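Local coordinates for protein pelota homolog (Archaeoglobus fulgidus, PDB 3OBY) that probably recognizes stalled ribosomes and cleaves the messenger RNA they hold, as a divalent-metal-dependent endoribonuclease of the eukaryotic release factor 1 family, at residues V284-E290 and K314-T320. Numbering follows the deposited sequence.
Sequences VLLVADE and KVVIMST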
ATOM      1  N   VAL A 284       0.136 -11.955 -14.651  1.00 12.88           N
ATOM      2  CA  VAL A 284       0.585 -11.384 -13.398  1.00 11.20           C
ATOM      3  C   VAL A 284       1.949 -11.913 -13.037  1.00 13.03           C
ATOM      4  O   VAL A 284       2.108 -13.109 -12.823  1.00 12.03           O
ATOM      5  CB  VAL A 284      -0.378 -11.735 -12.249  1.00 19.97           C
ATOM      6  CG1 VAL A 284       0.027 -10.993 -10.992  1.00  6.14           C
ATOM      7  CG2 VAL A 284      -1.804 -11.398 -12.644  1.00 14.62           C
ATOM      8  N   LEU A 285       2.932 -11.014 -12.971  1.00 19.73           N
ATOM      9  CA  LEU A 285       4.307 -11.368 -12.611  1.00  4.96           C
ATOM     10  C   LEU A 285       4.490 -11.130 -11.118  1.00 15.08           C
ATOM     11  O   LEU A 285       4.269 -10.020 -10.642  1.00 25.59           O
ATOM     12  CB  LEU A 285       5.307 -10.498 -13.374  1.00  7.12           C
ATOM     13  CG  LEU A 285       6.782 -10.807 -13.084  1.00 29.29           C
ATOM     14  CD1 LEU A 285       7.151 -12.167 -13.676  1.00 20.75           C
ATOM     15  CD2 LEU A 285       7.670  -9.728 -13.677  1.00 27.52           C
ATOM     16  N   LEU A 286       4.879 -12.169 -10.382  1.00 11.66           N
ATOM     17  CA  LEU A 286       5.095 -12.050  -8.939  1.00 11.23           C
ATOM     18  C   LEU A 286       6.598 -12.111  -8.653  1.00  5.41           C
ATOM     19  O   LEU A 286       7.273 -13.030  -9.098  1.00 16.15           O
ATOM     20  CB  LEU A 286       4.393 -13.189  -8.200  1.00  7.96           C
ATOM     21  CG  LEU A 286       2.910 -13.441  -8.458  1.00 21.02           C
ATOM     22  CD1 LEU A 286       2.479 -14.608  -7.574  1.00 12.20           C
ATOM     23  CD2 LEU A 286       2.075 -12.193  -8.163  1.00 11.98           C
ATOM     24  N   VAL A 287       7.128 -11.149  -7.907  1.00 11.36           N
ATOM     25  CA  VAL A 287       8.569 -11.145  -7.637  1.00 14.39           C
ATOM     26  C   VAL A 287       8.942 -10.736  -6.223  1.00  9.16           C
ATOM     27  O   VAL A 287       8.325  -9.850  -5.639  1.00 15.02           O
ATOM     28  CB  VAL A 287       9.318 -10.220  -8.649  1.00 12.86           C
ATOM     29  CG1 VAL A 287       8.976  -8.759  -8.390  1.00 11.96           C
ATOM     30  CG2 VAL A 287      10.811 -10.462  -8.572  1.00 22.47           C
ATOM     31  N   ALA A 288       9.957 -11.397  -5.674  1.00  7.53           N
ATOM     32  CA  ALA A 288      10.423 -11.095  -4.316  1.00 13.90           C
ATOM     33  C   ALA A 288      11.460  -9.978  -4.376  1.00 16.37           C
ATOM     34  O   ALA A 288      12.339  -9.972  -5.242  1.00 23.26           O
ATOM     35  CB  ALA A 288      11.027 -12.334  -3.667  1.00 16.50           C
ATOM     36  N   ASP A 289      11.354  -9.030  -3.453  1.00 17.55           N
ATOM     37  CA  ASP A 289      12.274  -7.903  -3.437  1.00 14.91           C
ATOM     38  C   ASP A 289      13.734  -8.346  -3.436  1.00 14.91           C
ATOM     39  O   ASP A 289      14.559  -7.758  -4.143  1.00 17.55           O
ATOM     40  CB  ASP A 289      11.964  -6.977  -2.250  1.00 11.49           C
ATOM     41  CG  ASP A 289      12.152  -7.646  -0.906  1.00 20.55           C
ATOM     42  OD1 ASP A 289      12.084  -8.887  -0.828  1.00 19.73           O
ATOM     43  OD2 ASP A 289      12.352  -6.916   0.086  1.00 24.89           O
ATOM     44  N   GLU A 290      14.052  -9.391  -2.674  1.00  7.75           N
ATOM     45  CA  GLU A 290      15.425  -9.884  -2.627  1.00  8.77           C
ATOM     46  C   GLU A 290      15.888 -10.308  -4.011  1.00 11.82           C
ATOM     47  O   GLU A 290      17.047 -10.109  -4.385  1.00 16.37           O
ATOM     48  CB  GLU A 290      15.548 -11.077  -1.687  1.00 14.84           C
ATOM     49  CG  GLU A 290      15.716 -10.738  -0.225  1.00 38.17           C
ATOM     50  CD  GLU A 290      15.869 -11.983   0.630  1.00 45.25           C
ATOM     51  OE1 GLU A 290      16.601 -12.905   0.195  1.00 31.17           O
ATOM     52  OE2 GLU A 290      15.267 -12.036   1.730  1.00 30.67           O
ATOM     53  N   LYS A 314       0.574  -7.350 -15.081  1.00 11.64           N
ATOM     54  CA  LYS A 314       0.690  -6.639 -13.819  1.00 11.06           C
ATOM     55  C   LYS A 314       1.902  -7.160 -13.047  1.00 21.48           C
ATOM     56  O   LYS A 314       2.169  -8.363 -13.022  1.00 23.10           O
ATOM     57  CB  LYS A 314      -0.574  -6.841 -12.976  1.00 13.11           C
ATOM     58  CG  LYS A 314      -0.593  -6.048 -11.672  1.00 12.71           C
ATOM     59  CD  LYS A 314      -1.726  -6.499 -10.757  1.00 40.10           C
ATOM     60  CE  LYS A 314      -2.001  -5.489  -9.641  1.00 44.96           C
ATOM     61  NZ  LYS A 314      -0.780  -5.112  -8.874  1.00 55.43           N
ATOM     62  N   VAL A 315       2.639  -6.249 -12.422  1.00 16.36           N
ATOM     63  CA  VAL A 315       3.795  -6.638 -11.633  1.00 13.47           C
ATOM     64  C   VAL A 315       3.431  -6.526 -10.158  1.00 11.65           C
ATOM     65  O   VAL A 315       2.763  -5.584  -9.750  1.00 15.84           O
ATOM     66  CB  VAL A 315       5.015  -5.723 -11.905  1.00 22.87           C
ATOM     67  CG1 VAL A 315       6.215  -6.205 -11.092  1.00  4.13           C
ATOM     68  CG2 VAL A 315       5.343  -5.701 -13.399  1.00 13.40           C
ATOM     69  N   VAL A 316       3.864  -7.498  -9.367  1.00  5.75           N
ATOM     70  CA  VAL A 316       3.603  -7.497  -7.931  1.00  1.00           C
ATOM     71  C   VAL A 316       4.913  -7.791  -7.200  1.00 14.41           C
ATOM     72  O   VAL A 316       5.414  -8.916  -7.233  1.00 14.02           O
ATOM     73  CB  VAL A 316       2.546  -8.561  -7.552  1.00  5.27           C
ATOM     74  CG1 VAL A 316       2.451  -8.685  -6.044  1.00  1.00           C
ATOM     75  CG2 VAL A 316       1.179  -8.185  -8.131  1.00  3.73           C
ATOM     76  N   ILE A 317       5.474  -6.769  -6.559  1.00  4.65           N
ATOM     77  CA  ILE A 317       6.724  -6.939  -5.833  1.00  7.31           C
ATOM     78  C   ILE A 317       6.436  -7.132  -4.356  1.00  4.54           C
ATOM     79  O   ILE A 317       5.955  -6.217  -3.687  1.00 11.42           O
ATOM     80  CB  ILE A 317       7.663  -5.719  -5.994  1.00  6.60           C
ATOM     81  CG1 ILE A 317       7.869  -5.398  -7.471  1.00  1.00           C
ATOM     82  CG2 ILE A 317       9.017  -6.021  -5.352  1.00 16.57           C
ATOM     83  CD1 ILE A 317       8.658  -4.144  -7.714  1.00  1.00           C
ATOM     84  N   MET A 318       6.745  -8.325  -3.854  1.00  6.02           N
ATOM     85  CA  MET A 318       6.522  -8.654  -2.451  1.00  9.35           C
ATOM     86  C   MET A 318       7.819  -8.559  -1.665  1.00  8.70           C
ATOM     87  O   MET A 318       8.883  -8.940  -2.142  1.00 18.40           O
ATOM     88  CB  MET A 318       5.950 -10.067  -2.323  1.00  8.96           C
ATOM     89  CG  MET A 318       4.833 -10.401  -3.312  1.00  3.30           C
ATOM     90  SD  MET A 318       4.223 -12.066  -3.035  1.00 23.26           S
ATOM     91  CE  MET A 318       2.872 -12.136  -4.162  1.00 28.46           C
ATOM     92  N   SER A 319       7.717  -8.036  -0.453  1.00 11.42           N
ATOM     93  CA  SER A 319       8.873  -7.895   0.413  1.00  9.73           C
ATOM     94  C   SER A 319       9.111  -9.144   1.239  1.00  9.51           C
ATOM     95  O   SER A 319       8.226  -9.595   1.955  1.00 15.12           O
ATOM     96  CB  SER A 319       8.672  -6.723   1.363  1.00  1.00           C
ATOM     97  OG  SER A 319       9.623  -6.770   2.411  1.00 27.44           O
ATOM     98  N   THR A 320      10.314  -9.693   1.153  1.00  7.32           N
ATOM     99  CA  THR A 320      10.647 -10.880   1.927  1.00  4.09           C
ATOM    100  C   THR A 320      10.590 -10.617   3.433  1.00 13.13           C
ATOM    101  O   THR A 320      10.877 -11.509   4.232  1.00 16.29           O
ATOM    102  CB  THR A 320      12.033 -11.398   1.566  1.00  1.00           C
ATOM    103  OG1 THR A 320      12.992 -10.342   1.704  1.00  7.62           O
ATOM    104  CG2 THR A 320      12.044 -11.891   0.123  1.00  4.27           C
TER
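Leu-286 pushes its CD2 methyl into the hollow between Val-316 and Met-318, 3.7 Å from Val-316 CB and 4.1 Å from Met-318 CE. Val-284 extends this row, CG1 meeting Val-316 CG2, and Tyr-252 of helix 236-262 packs on both Leu-286 and Val-316. On the other face Val-287 and Ile-317 lie side by side, CG1 to CG1 at 3.7 Å, with Leu-22 and Trp-26 of helix 22-31 against Ile-317 and Leu-305 of helix 301-310 on Leu-285 and Val-315. Four backbone hydrogen bonds join the parallel strands, and a fifth, Asp-289 N to Met-318 O, comes from the first residue of the helix. Asp-289 CG sits between its own N and carbonyl carbon (chi1 63°), which folds the carboxylate over Ser-319 CA; OD1 accepts Thr-320 N at 2.8 Å, from above the carboxylate plane. Thr-320 OG1 lies 2.8 Å from Glu-290 OE2 and also near Asp-289 OD1, while its CG2 rests on Ala-288 CB. Replacing Asp-289 with alanine would probably leave Thr-320 N without its acceptor and the start of the loop after strand 314-318 less firmly held. Helices 289-295 and 301-310 link the strands in a beta-alpha-beta crossover of the alpha/beta third eRF1-family domain.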